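Local coordinates for protein AGR_C_1268p (Agrobacterium tumefaciens str. C58, PDB 2GHS) that probably acts as a gluconolactonase of the SMP-30/regucalcin family, using one bound divalent metal cation per subunit, and probably binds calcium, at residues Asn201-Val206 against Glu220-Ser225. Sequence-based numbering, arbitrary orientation. Where two conformers were deposited one is given.
Sequences NRLMRV and EVFIDS
Leu203 O accepts from two successive amides across the strand pair, Phe222 N at 2.8 Å and Ile223 N at 3.1 Å, the first donor lying in the carbonyl plane. Leu203 N returns a bond to Ile223 O, and Arg205 and Glu220 exchange a reciprocal N-H...O pair. Where strand 220-224 ends, Asn201 O is again gripped twice: Ser225 N approaches nearly along the C=O axis at 2.9 Å, while Ser225 OG, in the modelled conformer, comes in from the side (C=O...O angle 128°). The side-chain amide of Asn201 takes a bond from Met232 N at OD1 and gives one from ND2 to Gly230 O.

Among the charged groups, Arg202 runs beside Asp224, pointing the same way. Its NE makes a weak, long salt bridge of 3.5 Å to Asp224 OD2, with the carboxylate turned 79° from the guanidinium; a water joins NH2 to the same oxygen, and Asp224 OD1 is hydrogen-bonded to Thr226 OG1. Arg205 instead lays one guanidinium face over Glu220 CG, whereas the Glu220 carboxylate pairs with Lys218.

Leu203 CD2, likewise in the modelled conformer, lies 3.7 Å from Phe222 CD2, at the ring edge and in its plane. The selenomethionine at Met204 turns at chi2 (-59°), setting SE 3.9 Å from Val221 CG2.

With Phe222 and Ile223 both opposite Leu203, this is a classic beta bulge, set in the outermost strand pair of a beta-propeller blade.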
loop_
_atom_site.group_PDB
_atom_site.type_symbol
_atom_site.label_atom_id
_atom_site.label_comp_id
_atom_site.label_asym_id
_atom_site.label_seq_id
_atom_site.Cartn_x
_atom_site.Cartn_y
_atom_site.Cartn_z
ATOM N N ASN A 201 -3.710 -15.688 -2.817
ATOM C CA ASN A 201 -2.862 -15.741 -1.618
ATOM C C ASN A 201 -1.562 -16.529 -1.829
ATOM O O ASN A 201 -1.034 -17.145 -0.897
ATOM C CB ASN A 201 -3.622 -16.296 -0.399
ATOM C CG ASN A 201 -4.315 -15.215 0.434
ATOM O OD1 ASN A 201 -4.007 -14.017 0.335
ATOM N ND2 ASN A 201 -5.269 -15.646 1.252
ATOM N N ARG A 202 -1.045 -16.489 -3.054
ATOM C CA ARG A 202 0.307 -16.951 -3.321
ATOM C C ARG A 202 1.198 -15.771 -3.608
ATOM O O ARG A 202 1.137 -15.164 -4.699
ATOM C CB ARG A 202 0.364 -17.949 -4.469
ATOM C CG ARG A 202 -0.370 -19.204 -4.156
ATOM C CD ARG A 202 -0.035 -20.347 -5.112
ATOM N NE ARG A 202 -0.866 -21.522 -4.783
ATOM C CZ ARG A 202 -2.025 -21.827 -5.375
ATOM N NH1 ARG A 202 -2.494 -21.077 -6.367
ATOM N NH2 ARG A 202 -2.711 -22.908 -4.989
ATOM N N LEU A 203 2.009 -15.413 -2.633
ATOM C CA LEU A 203 2.890 -14.249 -2.775
ATOM C C LEU A 203 4.044 -14.652 -3.704
ATOM O O LEU A 203 4.756 -15.650 -3.457
ATOM C CB LEU A 203 3.387 -13.778 -1.409
ATOM C CG LEU A 203 4.157 -12.447 -1.405
ATOM C CD1 LEU A 203 3.958 -11.709 -0.074
ATOM C CD2 LEU A 203 5.623 -12.701 -1.677
HETATM N N MSE A 204 4.201 -13.897 -4.770
HETATM C CA MSE A 204 5.177 -14.173 -5.803
HETATM C C MSE A 204 6.421 -13.320 -5.590
HETATM O O MSE A 204 6.335 -12.217 -5.075
HETATM C CB MSE A 204 4.580 -13.792 -7.150
HETATM C CG MSE A 204 3.194 -14.343 -7.388
HETATM SE SE MSE A 204 3.087 -16.284 -7.316
HETATM C CE MSE A 204 4.027 -16.751 -8.946
ATOM N N ARG A 205 7.570 -13.836 -6.019
ATOM C CA ARG A 205 8.780 -13.048 -6.160
ATOM C C ARG A 205 9.182 -12.998 -7.619
ATOM O O ARG A 205 8.974 -13.973 -8.372
ATOM C CB ARG A 205 9.908 -13.621 -5.285
ATOM C CG ARG A 205 10.410 -14.984 -5.657
ATOM C CD ARG A 205 11.749 -15.419 -4.914
ATOM N NE ARG A 205 12.176 -16.754 -5.339
ATOM C CZ ARG A 205 12.822 -17.058 -6.475
ATOM N NH1 ARG A 205 13.180 -16.108 -7.342
ATOM N NH2 ARG A 205 13.108 -18.329 -6.748
ATOM N N VAL A 206 9.744 -11.862 -8.014
ATOM C CA VAL A 206 10.080 -11.572 -9.394
ATOM C C VAL A 206 11.529 -11.007 -9.452
ATOM O O VAL A 206 11.831 -10.003 -8.844
ATOM C CB VAL A 206 9.109 -10.488 -9.984
ATOM C CG1 VAL A 206 9.342 -10.317 -11.497
ATOM C CG2 VAL A 206 7.691 -10.839 -9.724
ATOM N N GLU A 220 7.918 -16.332 -9.492
ATOM C CA GLU A 220 8.039 -17.608 -8.779
ATOM C C GLU A 220 7.222 -17.537 -7.499
ATOM O O GLU A 220 7.172 -16.486 -6.858
ATOM C CB GLU A 220 9.495 -17.849 -8.376
ATOM C CG GLU A 220 10.517 -17.660 -9.517
ATOM C CD GLU A 220 10.477 -18.760 -10.561
ATOM O OE1 GLU A 220 10.054 -19.904 -10.246
ATOM O OE2 GLU A 220 10.887 -18.477 -11.713
ATOM N N VAL A 221 6.606 -18.636 -7.090
ATOM C CA VAL A 221 5.880 -18.663 -5.811
ATOM C C VAL A 221 6.870 -18.606 -4.662
ATOM O O VAL A 221 7.760 -19.452 -4.554
ATOM C CB VAL A 221 5.007 -19.904 -5.647
ATOM C CG1 VAL A 221 4.314 -19.936 -4.276
ATOM C CG2 VAL A 221 3.958 -19.996 -6.729
ATOM N N PHE A 222 6.745 -17.592 -3.815
ATOM C CA PHE A 222 7.623 -17.404 -2.679
ATOM C C PHE A 222 6.952 -17.835 -1.362
ATOM O O PHE A 222 7.540 -18.626 -0.602
ATOM C CB PHE A 222 8.083 -15.936 -2.645
ATOM C CG PHE A 222 9.014 -15.579 -1.508
ATOM C CD1 PHE A 222 10.140 -16.336 -1.218
ATOM C CD2 PHE A 222 8.787 -14.428 -0.773
ATOM C CE1 PHE A 222 11.000 -15.960 -0.193
ATOM C CE2 PHE A 222 9.662 -14.043 0.255
ATOM C CZ PHE A 222 10.755 -14.810 0.545
ATOM N N ILE A 223 5.736 -17.342 -1.108
ATOM C CA ILE A 223 4.950 -17.727 0.090
ATOM C C ILE A 223 3.533 -18.198 -0.311
ATOM O O ILE A 223 2.736 -17.396 -0.821
ATOM C CB ILE A 223 4.854 -16.540 1.104
ATOM C CG1 ILE A 223 6.271 -16.070 1.507
ATOM C CG2 ILE A 223 3.992 -16.955 2.321
ATOM C CD1 ILE A 223 6.341 -14.694 2.183
ATOM N N ASP A 224 3.260 -19.500 -0.107
ATOM C CA ASP A 224 1.954 -20.069 -0.399
ATOM C C ASP A 224 1.146 -20.000 0.903
ATOM O O ASP A 224 1.403 -20.750 1.869
ATOM C CB ASP A 224 2.086 -21.525 -0.865
ATOM C CG ASP A 224 0.768 -22.102 -1.377
ATOM O OD1 ASP A 224 -0.307 -21.597 -1.010
ATOM O OD2 ASP A 224 0.823 -23.078 -2.142
ATOM N N SER A 225 0.184 -19.090 0.925
ATOM C CA SER A 225 -0.700 -18.952 2.086
ATOM C C SER A 225 -2.138 -19.231 1.655
ATOM O O SER A 225 -3.081 -18.705 2.222
ATOM C CB SER A 225 -0.560 -17.565 2.751
ATOM O OG SER A 225 -1.084 -16.506 1.957
HETATM O O HOH W 1 -1.561 -24.334 -2.370
#